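PDB 4LJI: cytochrome c-550-like protein, which probably serves as a low-potential cytochrome c in electron transfer and can partially replace cytochrome c-550 (PsbV) in photosynthesis. Local coordinates for residues Gly39-Leu42 with Phe43-Cys47; Ser81-Ala84 with Phe85-Pro89; Asp5-Ile9 with Gln10-Val14; Lys70-Thr73 with Pro74-Thr78; Lys29-Thr32 with Ala33-Thr37. All blocks are in the same frame, centred on the assembly; numbering follows the deposited sequence. Where two conformers were deposited one is given.

Three of the five contacts reach the heme c directly. Contact 1 ends at C47, which is bonded to the porphyrin; contact 2 lays side chains against the ring system; contact 4 holds a propionate. Contacts 2 and 4 touch one another, with F85 CE1 3.4 Å from R76 CZ, and their centres are 11 Å apart. Contacts 1 and 5 share helix 33-46, contact 5 capping its start and contact 1 covering its end. Contact 3 lies farther from the heme and leans on both: D5 OD2 makes a salt bridge with R41 NH2, while V8 and V14 pack on L36 and T37. The centres of contacts 2 and 3 are about 25 Å apart.

Contact 1: Gly39-Leu42 with Phe43-Cys47; sequences GKRL and FEENC. With HEC (heme c), chain C.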
# COMPACT_ATOMS: atom_id res chain seq x y z
N GLY A 39 12.75 -5.35 -6.36
CA GLY A 39 12.62 -4.24 -5.44
C GLY A 39 11.31 -3.49 -5.70
O GLY A 39 10.61 -3.08 -4.74
N LYS A 40 10.96 -3.32 -6.98
CA LYS A 40 9.69 -2.68 -7.39
C LYS A 40 8.51 -3.46 -6.83
O LYS A 40 7.61 -2.90 -6.22
CB LYS A 40 9.57 -2.61 -8.91
CG LYS A 40 8.19 -2.18 -9.41
CD LYS A 40 8.12 -2.30 -10.93
CE LYS A 40 6.76 -1.91 -11.48
NZ LYS A 40 6.58 -0.47 -11.21
N ARG A 41 8.56 -4.78 -7.00
CA ARG A 41 7.50 -5.62 -6.47
C ARG A 41 7.36 -5.47 -4.95
O ARG A 41 6.26 -5.40 -4.42
CB ARG A 41 7.76 -7.07 -6.88
CG ARG A 41 6.71 -8.07 -6.43
CD ARG A 41 6.78 -9.25 -7.36
NE ARG A 41 6.91 -8.80 -8.75
CZ ARG A 41 5.91 -8.75 -9.62
NH1 ARG A 41 4.70 -9.14 -9.25
NH2 ARG A 41 6.12 -8.34 -10.86
N LEU A 42 8.48 -5.44 -4.23
CA LEU A 42 8.42 -5.20 -2.80
C LEU A 42 7.83 -3.85 -2.45
O LEU A 42 7.12 -3.71 -1.47
CB LEU A 42 9.83 -5.32 -2.16
CG LEU A 42 10.31 -6.74 -2.08
CD1 LEU A 42 11.79 -6.74 -1.63
CD2 LEU A 42 9.44 -7.52 -1.08
N PHE A 43 8.13 -2.84 -3.26
CA PHE A 43 7.60 -1.52 -2.99
C PHE A 43 6.07 -1.54 -3.21
O PHE A 43 5.32 -1.01 -2.41
CB PHE A 43 8.28 -0.52 -3.91
CG PHE A 43 7.78 0.90 -3.76
CD1 PHE A 43 8.33 1.75 -2.83
CD2 PHE A 43 6.77 1.37 -4.58
CE1 PHE A 43 7.89 3.06 -2.72
CE2 PHE A 43 6.35 2.68 -4.49
CZ PHE A 43 6.89 3.49 -3.52
N GLU A 44 5.66 -2.14 -4.32
CA GLU A 44 4.23 -2.20 -4.65
C GLU A 44 3.45 -2.94 -3.59
O GLU A 44 2.28 -2.63 -3.37
CB GLU A 44 4.03 -2.91 -5.99
CG GLU A 44 4.60 -2.15 -7.15
CD GLU A 44 4.43 -2.90 -8.44
OE1 GLU A 44 4.11 -2.24 -9.45
OE2 GLU A 44 4.60 -4.15 -8.44
N GLU A 45 4.08 -3.91 -2.93
CA GLU A 45 3.37 -4.74 -1.96
C GLU A 45 3.32 -4.14 -0.56
O GLU A 45 2.37 -4.38 0.20
CB GLU A 45 3.92 -6.18 -1.93
CG GLU A 45 3.90 -6.93 -3.29
CD GLU A 45 2.52 -7.04 -3.97
OE1 GLU A 45 1.47 -6.76 -3.34
OE2 GLU A 45 2.50 -7.41 -5.17
N ASN A 46 4.31 -3.33 -0.23
CA ASN A 46 4.52 -2.92 1.16
C ASN A 46 4.45 -1.44 1.43
O ASN A 46 4.35 -1.05 2.61
CB ASN A 46 5.87 -3.45 1.67
CG ASN A 46 5.91 -4.95 1.73
OD1 ASN A 46 5.22 -5.56 2.56
ND2 ASN A 46 6.69 -5.57 0.85
N CYS A 47 4.57 -0.63 0.39
CA CYS A 47 4.84 0.79 0.58
C CYS A 47 3.91 1.71 -0.21
O CYS A 47 3.87 2.92 0.04
CB CYS A 47 6.30 1.14 0.18
SG CYS A 47 7.49 -0.03 0.81
FE HEC C . 7.58 5.63 4.41
CHA HEC C . 9.20 8.58 5.15
CHB HEC C . 10.36 4.49 2.73
CHC HEC C . 6.05 2.50 3.91
CHD HEC C . 4.68 6.87 5.58
NA HEC C . 9.38 6.37 3.97
C1A HEC C . 9.86 7.60 4.42
C2A HEC C . 11.21 7.77 3.93
C3A HEC C . 11.52 6.63 3.26
C4A HEC C . 10.43 5.74 3.30
CMA HEC C . 12.83 6.32 2.59
CAA HEC C . 12.13 8.98 4.12
CBA HEC C . 11.85 10.05 3.03
CGA HEC C . 12.73 11.27 3.13
O1A HEC C . 13.68 11.35 3.96
O2A HEC C . 12.52 12.24 2.33
NB HEC C . 8.08 3.83 3.48
C1B HEC C . 9.28 3.60 2.92
C2B HEC C . 9.29 2.28 2.40
C3B HEC C . 8.11 1.67 2.75
C4B HEC C . 7.33 2.72 3.42
CMB HEC C . 10.46 1.63 1.70
CAB HEC C . 7.66 0.29 2.43
CBB HEC C . 8.40 -0.66 3.11
NC HEC C . 5.70 4.83 4.68
C1C HEC C . 5.30 3.54 4.44
C2C HEC C . 3.92 3.48 4.67
C3C HEC C . 3.52 4.70 5.14
C4C HEC C . 4.65 5.56 5.17
CMC HEC C . 3.06 2.25 4.46
CAC HEC C . 2.10 5.06 5.47
CBC HEC C . 1.43 4.41 6.45
ND HEC C . 7.06 7.37 5.19
C1D HEC C . 5.84 7.65 5.66
C2D HEC C . 5.84 8.97 6.28
C3D HEC C . 7.08 9.47 6.15
C4D HEC C . 7.85 8.45 5.45
CMD HEC C . 4.64 9.65 6.92
CAD HEC C . 7.57 10.79 6.67
CBD HEC C . 8.32 10.50 7.99
CGD HEC C . 8.84 11.54 8.97
O1D HEC C . 9.39 12.61 8.60
O2D HEC C . 8.73 11.28 10.19
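K40 and E44, one turn apart on helix 33-46, are joined twice. E44 N donates to K40 O at 2.8 Å in a fairly straight bond (166°), and the side chains meet in a salt bridge, K40 NZ to E44 OE1 at 3.5 Å. The lysine chain runs extended until its last torsion (chi4 65°) bends NZ back to the carboxylate; the same ammonium makes a cation-pi contact with Y7. With an alanine in place of E44, K40 NZ would probably lose its carboxylate mate and be left with Y7 as its partner. R41 looks outward, its guanidinium held by D5. At the end of the helix L42 O draws several donors: N46 ND2 comes in the carbonyl plane, on a lone pair, at 3.0 Å, while N46 N adds a weak bond. Asparagine suits this place because its amide can also accept, and N46 OD1 takes the indole N-H of W108. F43 turns its ring to F120, where helix 33-46 packs on helix 111-127, the pair equivalent to the N- and C-terminal helices of a cytochrome c. C47 leaves the helix, its SG bonded to heme CAB: the first cysteine of the CXXCH heme-attachment motif, completed by C50 and the axial ligand H51.

Contact 2: Ser81-Ala84 with Phe85-Pro89; sequences SLVA and FQRSP. With HEC (heme c), chain C.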
# COMPACT_ATOMS: atom_id res chain seq x y z
N SER A 81 22.03 3.71 3.91
CA SER A 81 21.23 4.68 4.66
C SER A 81 19.74 4.38 4.55
O SER A 81 19.02 4.58 5.49
CB SER A 81 21.55 6.13 4.25
OG SER A 81 21.35 6.35 2.86
N LEU A 82 19.30 3.87 3.40
CA LEU A 82 17.85 3.57 3.22
C LEU A 82 17.51 2.29 4.01
O LEU A 82 16.47 2.21 4.64
CB LEU A 82 17.49 3.42 1.75
CG LEU A 82 17.40 4.76 1.02
CD1 LEU A 82 17.34 4.51 -0.47
CD2 LEU A 82 16.17 5.45 1.50
N VAL A 83 18.40 1.31 3.99
CA VAL A 83 18.16 0.09 4.76
C VAL A 83 18.07 0.41 6.27
O VAL A 83 17.10 0.00 6.95
CB VAL A 83 19.26 -0.98 4.48
CG1 VAL A 83 19.16 -2.16 5.45
CG2 VAL A 83 19.12 -1.42 3.04
N ALA A 84 19.02 1.20 6.76
CA ALA A 84 19.06 1.54 8.18
C ALA A 84 17.82 2.33 8.56
O ALA A 84 17.38 2.28 9.70
CB ALA A 84 20.26 2.33 8.51
N PHE A 85 17.28 3.06 7.59
CA PHE A 85 16.09 3.86 7.85
C PHE A 85 14.92 2.91 8.01
O PHE A 85 14.16 3.00 8.96
CB PHE A 85 15.80 4.86 6.72
CG PHE A 85 14.51 5.59 6.92
CD1 PHE A 85 14.45 6.68 7.78
CD2 PHE A 85 13.38 5.15 6.27
CE1 PHE A 85 13.23 7.33 7.97
CE2 PHE A 85 12.16 5.79 6.45
CZ PHE A 85 12.11 6.90 7.31
N GLN A 86 14.82 1.95 7.10
CA GLN A 86 13.64 1.10 7.10
C GLN A 86 13.61 0.17 8.31
O GLN A 86 12.54 -0.24 8.76
CB GLN A 86 13.50 0.34 5.79
CG GLN A 86 12.02 0.35 5.35
CD GLN A 86 11.51 1.76 5.19
OE1 GLN A 86 12.14 2.57 4.53
NE2 GLN A 86 10.35 2.06 5.77
N ARG A 87 14.79 -0.15 8.83
CA ARG A 87 14.83 -1.01 10.01
C ARG A 87 14.27 -0.29 11.24
O ARG A 87 13.69 -0.92 12.15
CB ARG A 87 16.26 -1.48 10.24
CG ARG A 87 16.73 -2.50 9.20
CD ARG A 87 15.95 -3.79 9.28
NE ARG A 87 16.51 -4.81 8.42
CZ ARG A 87 15.80 -5.68 7.71
NH1 ARG A 87 14.46 -5.68 7.75
NH2 ARG A 87 16.44 -6.56 6.95
N SER A 88 14.48 1.02 11.29
CA SER A 88 14.04 1.84 12.41
C SER A 88 13.79 3.26 11.92
O SER A 88 14.68 4.10 11.99
CB SER A 88 15.11 1.88 13.50
OG SER A 88 14.62 2.56 14.65
N PRO A 89 12.57 3.54 11.40
CA PRO A 89 12.35 4.87 10.81
C PRO A 89 12.53 6.04 11.78
O PRO A 89 12.10 5.96 12.94
CB PRO A 89 10.91 4.78 10.29
CG PRO A 89 10.74 3.31 9.97
CD PRO A 89 11.48 2.60 11.08
FE HEC C . 7.58 5.63 4.41
CHA HEC C . 9.20 8.58 5.15
CHB HEC C . 10.36 4.49 2.73
CHC HEC C . 6.05 2.50 3.91
CHD HEC C . 4.68 6.87 5.58
NA HEC C . 9.38 6.37 3.97
C1A HEC C . 9.86 7.60 4.42
C2A HEC C . 11.21 7.77 3.93
C3A HEC C . 11.52 6.63 3.26
C4A HEC C . 10.43 5.74 3.30
CMA HEC C . 12.83 6.32 2.59
CAA HEC C . 12.13 8.98 4.12
CBA HEC C . 11.85 10.05 3.03
CGA HEC C . 12.73 11.27 3.13
O1A HEC C . 13.68 11.35 3.96
O2A HEC C . 12.52 12.24 2.33
NB HEC C . 8.08 3.83 3.48
C1B HEC C . 9.28 3.60 2.92
C2B HEC C . 9.29 2.28 2.40
C3B HEC C . 8.11 1.67 2.75
C4B HEC C . 7.33 2.72 3.42
CMB HEC C . 10.46 1.63 1.70
CAB HEC C . 7.66 0.29 2.43
CBB HEC C . 8.40 -0.66 3.11
NC HEC C . 5.70 4.83 4.68
C1C HEC C . 5.30 3.54 4.44
C2C HEC C . 3.92 3.48 4.67
C3C HEC C . 3.52 4.70 5.14
C4C HEC C . 4.65 5.56 5.17
CMC HEC C . 3.06 2.25 4.46
CAC HEC C . 2.10 5.06 5.47
CBC HEC C . 1.43 4.41 6.45
ND HEC C . 7.06 7.37 5.19
C1D HEC C . 5.84 7.65 5.66
C2D HEC C . 5.84 8.97 6.28
C3D HEC C . 7.08 9.47 6.15
C4D HEC C . 7.85 8.45 5.45
CMD HEC C . 4.64 9.65 6.92
CAD HEC C . 7.57 10.79 6.67
CBD HEC C . 8.32 10.50 7.99
CGD HEC C . 8.84 11.54 8.97
O1D HEC C . 9.39 12.61 8.60
O2D HEC C . 8.73 11.28 10.19
O HOH W 1 14.27 2.18 2.67
O HOH W 2 17.19 4.42 11.46
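L82 O is gripped by several donors at once: Q86 N at 3.0 Å, water 1 at the same distance, and F85 N in a weak bond. Water 1 also donates to Q86 OE1 (2.9 Å), tying the end of the glutamine to the helix it springs from. That chain bends at chi2 (58°), laying its amide against the porphyrin with Q86 NE2 3.4 Å from heme C1B. A glutamine can serve both sides here, because NE2 also donates to R102 O, next to the axial ligand C101. F85, its CG anti to the backbone N (chi1 175°), extends its ring to the neighbouring pyrrole, where F85 CE2 lies 3.3 Å from heme C2A. P89 CA covers one face of the F85 ring near its rim, and Q86 OE1 lies at its edge, in plane. L82 completes the apolar lining, with its CD2 3.6 Å from the heme methyl CMA. Past the last turn, water 2 donates to both A84 O and S88 O. R87 sends its guanidinium to V104 O and L109 O. Helix 79-87 thus packs on both the heme and helix 111-127, with L82 on A118 and V83, Q86 and R87 gathered on L114.

Contact 3: Asp5-Ile9 with Gln10-Val14; sequences DNYVI and QYLKV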
# COMPACT_ATOMS: atom_id res chain seq x y z
N ASP A 5 10.56 -6.36 -15.28
CA ASP A 5 9.35 -5.60 -15.56
C ASP A 5 9.63 -4.42 -16.49
O ASP A 5 10.70 -3.82 -16.45
CB ASP A 5 8.67 -5.19 -14.25
CG ASP A 5 7.99 -6.36 -13.55
OD1 ASP A 5 8.35 -7.53 -13.84
OD2 ASP A 5 7.09 -6.12 -12.72
N ASN A 6 8.67 -4.11 -17.35
CA ASN A 6 8.84 -3.04 -18.33
C ASN A 6 9.17 -1.71 -17.68
O ASN A 6 9.97 -0.95 -18.20
CB ASN A 6 7.62 -2.89 -19.24
CG ASN A 6 7.83 -1.85 -20.35
OD1 ASN A 6 8.64 -2.06 -21.26
ND2 ASN A 6 7.11 -0.72 -20.26
N TYR A 7 8.57 -1.44 -16.52
CA TYR A 7 8.83 -0.19 -15.81
C TYR A 7 10.31 0.03 -15.57
O TYR A 7 10.81 1.14 -15.67
CB TYR A 7 8.03 -0.11 -14.50
CG TYR A 7 8.30 1.15 -13.71
CD1 TYR A 7 7.59 2.32 -13.96
CD2 TYR A 7 9.28 1.19 -12.72
CE1 TYR A 7 7.83 3.47 -13.25
CE2 TYR A 7 9.52 2.34 -11.99
CZ TYR A 7 8.79 3.48 -12.27
OH TYR A 7 9.02 4.63 -11.56
N VAL A 8 11.02 -1.05 -15.25
CA VAL A 8 12.46 -0.98 -15.03
C VAL A 8 13.27 -0.69 -16.31
O VAL A 8 14.25 0.09 -16.29
CB VAL A 8 12.95 -2.28 -14.37
CG1 VAL A 8 14.50 -2.32 -14.40
CG2 VAL A 8 12.34 -2.44 -12.97
N ILE A 9 12.90 -1.32 -17.41
CA ILE A 9 13.58 -1.07 -18.69
C ILE A 9 13.33 0.36 -19.18
O ILE A 9 14.27 1.08 -19.48
CB ILE A 9 13.11 -2.05 -19.77
CG1 ILE A 9 13.34 -3.49 -19.33
CG2 ILE A 9 13.83 -1.79 -21.08
CD1 ILE A 9 14.77 -3.76 -19.00
N GLN A 10 12.06 0.75 -19.24
CA GLN A 10 11.64 2.00 -19.88
C GLN A 10 11.70 3.23 -18.97
O GLN A 10 12.03 4.33 -19.43
CB GLN A 10 10.22 1.85 -20.46
CG GLN A 10 9.66 3.12 -21.12
CD GLN A 10 8.23 2.95 -21.64
OE1 GLN A 10 7.68 1.84 -21.63
NE2 GLN A 10 7.63 4.05 -22.09
N TYR A 11 11.41 3.06 -17.69
CA TYR A 11 11.32 4.21 -16.81
C TYR A 11 12.50 4.32 -15.84
O TYR A 11 12.90 5.43 -15.48
CB TYR A 11 9.96 4.23 -16.11
CG TYR A 11 8.84 4.51 -17.10
CD1 TYR A 11 8.96 5.53 -18.03
CD2 TYR A 11 7.68 3.74 -17.13
CE1 TYR A 11 7.96 5.80 -18.95
CE2 TYR A 11 6.67 3.99 -18.06
CZ TYR A 11 6.82 5.02 -18.96
OH TYR A 11 5.83 5.29 -19.89
N LEU A 12 13.07 3.19 -15.44
CA LEU A 12 14.32 3.23 -14.68
C LEU A 12 15.54 3.13 -15.59
O LEU A 12 16.67 3.27 -15.11
CB LEU A 12 14.38 2.11 -13.66
CG LEU A 12 13.37 2.12 -12.50
CD1 LEU A 12 13.70 1.09 -11.44
CD2 LEU A 12 13.22 3.49 -11.84
N LYS A 13 15.31 2.88 -16.88
CA LYS A 13 16.37 2.81 -17.88
C LYS A 13 17.51 1.89 -17.47
O LYS A 13 18.67 2.29 -17.50
CB LYS A 13 16.91 4.22 -18.22
CG LYS A 13 15.89 5.14 -18.84
CD LYS A 13 16.25 6.61 -18.62
CE LYS A 13 14.99 7.48 -18.75
NZ LYS A 13 15.04 8.75 -17.97
N VAL A 14 17.16 0.68 -17.06
CA VAL A 14 18.14 -0.33 -16.67
C VAL A 14 17.83 -1.63 -17.40
O VAL A 14 16.81 -2.27 -17.13
CB VAL A 14 18.15 -0.57 -15.14
CG1 VAL A 14 19.10 -1.71 -14.77
CG2 VAL A 14 18.52 0.69 -14.38
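Y7 O accepts from both Y11 N and L12 N as helix 6-10 runs out, the second bond (3.1 Å) spanning five residues, and K13 takes a left-handed conformation (phi 50°) that lets V14 N close back on V8 O at 3.1 Å. On the outer face, N6 and Q10 link their amides across one turn: N6 ND2 donates to Q10 OE1 at 3.0 Å, the two planes 72° apart. Amides suit so exposed a place, each able to donate and accept. The side chains of Y7 and Y11 cross at about a right angle, their ring planes 56° apart. Y11 CB sits over one face of the Y7 ring in a CH-pi contact, 3.9 Å from its centroid, while Y7 CD1 meets the edge of the Y11 ring at Y11 CD2 (3.5 Å). This short helix leads into the two-stranded sheet; its buried side and the turn after it rest on the cytochrome c helices, with V8 on L36 and T37, L12 on A124, and L12 and Y7 on F120. L12 CD2 approaches Y7 CE2 obliquely at 3.9 Å. V8 divides its branches, CG2 touching L12 CD1 and CG1 touching V14 CB, each at 4.1 Å.

Contact 4: Lys70-Thr73 with Pro74-Thr78; sequences KGAT and PPRDT. With HEC (heme c), chain C.
The propionate end of the heme c pocket is closed where A72 and R76 meet, in the loop that leads from helix 66-70 to helix 79-87. R76, extended from CG to NE, slides beneath the alanine: A72 CB lies over one face of the guanidinium, 3.5 Å from R76 NE, and so small a side chain lets the flat group come close. R76 NH1 donates to heme O1A at 2.9 Å. R76 NH2 donates to S91 O and to water 3, which in turn donates to T73 O at 3.0 Å. A leucine in place of R76 has no side-chain N-H to offer, and the propionate would probably be left without this hydrogen bond and compensating charge. The loop turns back at T73-P74, a cis peptide, suited to proline, and P75 CB then packs on K70 O at 3.5 Å. At its outer margin the bent chain of K70 brings NZ to D77 OD2 at 2.8 Å, meeting the oxygen on its anti side and 28° out of the carboxylate plane.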
# COMPACT_ATOMS: atom_id res chain seq x y z
N LYS A 70 18.07 13.39 -0.06
CA LYS A 70 19.41 13.93 0.20
C LYS A 70 19.43 14.95 1.34
O LYS A 70 20.50 15.23 1.91
CB LYS A 70 20.03 14.53 -1.05
CG LYS A 70 20.34 13.53 -2.14
CD LYS A 70 21.17 14.16 -3.25
CE LYS A 70 22.67 13.85 -3.11
NZ LYS A 70 23.02 12.50 -3.65
N GLY A 71 18.26 15.52 1.66
CA GLY A 71 18.16 16.53 2.70
C GLY A 71 17.86 15.97 4.07
O GLY A 71 17.76 16.71 5.04
N ALA A 72 17.73 14.64 4.16
CA ALA A 72 17.50 14.01 5.45
C ALA A 72 18.79 13.96 6.26
O ALA A 72 19.87 14.19 5.72
CB ALA A 72 16.95 12.60 5.26
N THR A 73 18.67 13.72 7.56
CA THR A 73 19.86 13.68 8.42
C THR A 73 19.99 12.32 9.08
O THR A 73 19.13 11.90 9.84
CB THR A 73 19.79 14.76 9.49
OG1 THR A 73 19.76 16.05 8.85
CG2 THR A 73 21.00 14.68 10.41
N PRO A 74 21.03 11.57 8.73
CA PRO A 74 21.95 11.85 7.62
C PRO A 74 21.20 11.60 6.31
O PRO A 74 20.04 11.11 6.36
CB PRO A 74 23.09 10.82 7.85
CG PRO A 74 22.47 9.72 8.62
CD PRO A 74 21.36 10.33 9.45
N PRO A 75 21.79 11.99 5.17
CA PRO A 75 21.12 11.80 3.87
C PRO A 75 20.73 10.35 3.54
O PRO A 75 21.46 9.42 3.91
CB PRO A 75 22.13 12.33 2.85
CG PRO A 75 23.37 12.66 3.60
CD PRO A 75 23.09 12.69 5.06
N ARG A 76 19.57 10.19 2.90
CA ARG A 76 18.97 8.89 2.62
C ARG A 76 19.10 8.57 1.14
O ARG A 76 18.14 8.21 0.44
CB ARG A 76 17.50 8.91 3.11
CG ARG A 76 17.46 9.09 4.61
CD ARG A 76 16.07 9.19 5.18
NE ARG A 76 16.14 9.45 6.62
CZ ARG A 76 15.19 10.07 7.32
NH1 ARG A 76 14.13 10.54 6.70
NH2 ARG A 76 15.34 10.26 8.64
N ASP A 77 20.33 8.73 0.67
CA ASP A 77 20.64 8.62 -0.75
C ASP A 77 21.64 7.52 -1.08
O ASP A 77 22.32 7.57 -2.12
CB ASP A 77 21.15 9.97 -1.28
CG ASP A 77 22.41 10.46 -0.57
OD1 ASP A 77 22.94 9.81 0.38
OD2 ASP A 77 22.90 11.54 -0.98
N THR A 78 21.73 6.52 -0.19
CA THR A 78 22.60 5.37 -0.39
C THR A 78 21.87 4.12 0.04
O THR A 78 20.90 4.21 0.79
CB THR A 78 23.90 5.48 0.45
OG1 THR A 78 23.56 5.48 1.83
CG2 THR A 78 24.67 6.77 0.14
FE HEC C . 7.58 5.63 4.41
CHA HEC C . 9.20 8.58 5.15
CHB HEC C . 10.36 4.49 2.73
CHC HEC C . 6.05 2.50 3.91
CHD HEC C . 4.68 6.87 5.58
NA HEC C . 9.38 6.37 3.97
C1A HEC C . 9.86 7.60 4.42
C2A HEC C . 11.21 7.77 3.93
C3A HEC C . 11.52 6.63 3.26
C4A HEC C . 10.43 5.74 3.30
CMA HEC C . 12.83 6.32 2.59
CAA HEC C . 12.13 8.98 4.12
CBA HEC C . 11.85 10.05 3.03
CGA HEC C . 12.73 11.27 3.13
O1A HEC C . 13.68 11.35 3.96
O2A HEC C . 12.52 12.24 2.33
NB HEC C . 8.08 3.83 3.48
C1B HEC C . 9.28 3.60 2.92
C2B HEC C . 9.29 2.28 2.40
C3B HEC C . 8.11 1.67 2.75
C4B HEC C . 7.33 2.72 3.42
CMB HEC C . 10.46 1.63 1.70
CAB HEC C . 7.66 0.29 2.43
CBB HEC C . 8.40 -0.66 3.11
NC HEC C . 5.70 4.83 4.68
C1C HEC C . 5.30 3.54 4.44
C2C HEC C . 3.92 3.48 4.67
C3C HEC C . 3.52 4.70 5.14
C4C HEC C . 4.65 5.56 5.17
CMC HEC C . 3.06 2.25 4.46
CAC HEC C . 2.10 5.06 5.47
CBC HEC C . 1.43 4.41 6.45
ND HEC C . 7.06 7.37 5.19
C1D HEC C . 5.84 7.65 5.66
C2D HEC C . 5.84 8.97 6.28
C3D HEC C . 7.08 9.47 6.15
C4D HEC C . 7.85 8.45 5.45
CMD HEC C . 4.64 9.65 6.92
CAD HEC C . 7.57 10.79 6.67
CBD HEC C . 8.32 10.50 7.99
CGD HEC C . 8.84 11.54 8.97
O1D HEC C . 9.39 12.61 8.60
O2D HEC C . 8.73 11.28 10.19
O HOH W 3 17.86 9.25 10.35

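Contact 5: Lys29-Thr32 with Ala33-Thr37; sequences KTFT and AVDLT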
# COMPACT_ATOMS: atom_id res chain seq x y z
N LYS A 29 27.42 -0.31 -5.62
CA LYS A 29 27.10 -1.72 -5.72
C LYS A 29 26.36 -1.95 -7.02
O LYS A 29 25.54 -1.11 -7.45
CB LYS A 29 26.22 -2.14 -4.54
CG LYS A 29 25.64 -3.55 -4.60
CD LYS A 29 25.35 -4.04 -3.19
CE LYS A 29 24.49 -5.29 -3.16
NZ LYS A 29 24.75 -6.19 -4.31
N THR A 30 26.60 -3.10 -7.62
CA THR A 30 26.01 -3.46 -8.89
C THR A 30 24.63 -4.12 -8.71
O THR A 30 24.54 -5.17 -8.06
CB THR A 30 26.94 -4.41 -9.66
OG1 THR A 30 28.27 -3.87 -9.71
CG2 THR A 30 26.42 -4.67 -11.08
N PHE A 31 23.58 -3.50 -9.25
CA PHE A 31 22.25 -4.10 -9.27
C PHE A 31 21.80 -4.41 -10.68
O PHE A 31 21.98 -3.60 -11.60
CB PHE A 31 21.21 -3.20 -8.59
CG PHE A 31 21.40 -3.08 -7.12
CD1 PHE A 31 20.80 -3.98 -6.25
CD2 PHE A 31 22.21 -2.10 -6.59
CE1 PHE A 31 20.99 -3.89 -4.89
CE2 PHE A 31 22.41 -2.01 -5.23
CZ PHE A 31 21.80 -2.92 -4.38
N THR A 32 21.18 -5.57 -10.85
CA THR A 32 20.70 -5.98 -12.16
C THR A 32 19.27 -5.51 -12.34
O THR A 32 18.63 -5.09 -11.39
CB THR A 32 20.73 -7.51 -12.31
OG1 THR A 32 19.78 -8.10 -11.40
CG2 THR A 32 22.14 -8.05 -12.05
N ALA A 33 18.78 -5.59 -13.57
CA ALA A 33 17.40 -5.26 -13.89
C ALA A 33 16.40 -6.16 -13.14
O ALA A 33 15.31 -5.73 -12.72
CB ALA A 33 17.20 -5.37 -15.44
N VAL A 34 16.80 -7.41 -12.94
CA VAL A 34 16.00 -8.34 -12.16
C VAL A 34 15.94 -7.94 -10.68
O VAL A 34 14.87 -7.97 -10.07
CB VAL A 34 16.54 -9.75 -12.33
CG1 VAL A 34 15.89 -10.70 -11.34
CG2 VAL A 34 16.32 -10.20 -13.76
N ASP A 35 17.07 -7.52 -10.12
CA ASP A 35 17.11 -6.98 -8.77
C ASP A 35 16.10 -5.82 -8.61
O ASP A 35 15.39 -5.75 -7.63
CB ASP A 35 18.48 -6.39 -8.43
CG ASP A 35 19.59 -7.45 -8.29
OD1 ASP A 35 19.34 -8.59 -7.83
OD2 ASP A 35 20.74 -7.11 -8.63
N LEU A 36 16.12 -4.87 -9.54
CA LEU A 36 15.24 -3.69 -9.45
C LEU A 36 13.79 -4.07 -9.66
O LEU A 36 12.90 -3.47 -9.06
CB LEU A 36 15.67 -2.62 -10.44
CG LEU A 36 17.07 -2.06 -10.22
CD1 LEU A 36 17.58 -1.39 -11.47
CD2 LEU A 36 17.06 -1.07 -9.07
N THR A 37 13.54 -5.08 -10.50
CA THR A 37 12.18 -5.61 -10.65
C THR A 37 11.68 -6.20 -9.36
O THR A 37 10.50 -6.02 -8.99
CB THR A 37 12.13 -6.71 -11.70
OG1 THR A 37 12.42 -6.15 -12.98
CG2 THR A 37 10.78 -7.41 -11.74
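T32 and D35 cross obliquely where strand 28-32 gives way to helix 33-46, each side chain reaching for the other's backbone N-H. T32 N meets D35 OD2 on its anti side, 32° out of the carboxylate plane, in a short, nearly straight bond of 2.7 Å. In return T32 OG1 accepts from D35 N at 3.1 Å. The threonine can do this because its hydroxyl stands between its own backbone N and carbonyl (chi1 66°), turned to the open first turn of the helix. The reciprocal pair is a capping box with T32 as N-cap: threonine supplies a hydroxyl acceptor on a short side chain, aspartate a carboxylate that would probably also interact well with the positive end of the helix dipole. The first regular helix bond follows, L36 N to T32 O at 3.1 Å. F31, the residue before the cap, stands at about a right angle to D35; its ring is turned 83° from the carboxylate plane and D35 CB lies at its edge, 4.0 Å from F31 CD1. From there the ring continues inward to L20 and A119. L36 goes the same way, packing on V18, A119 and V8, as suits a leucine on the buried side. One turn on, T37 N and T37 OG1 both donate to A33 O at 2.9 Å, from opposite faces of its plane, and T37 OG1 accepts from D5 N.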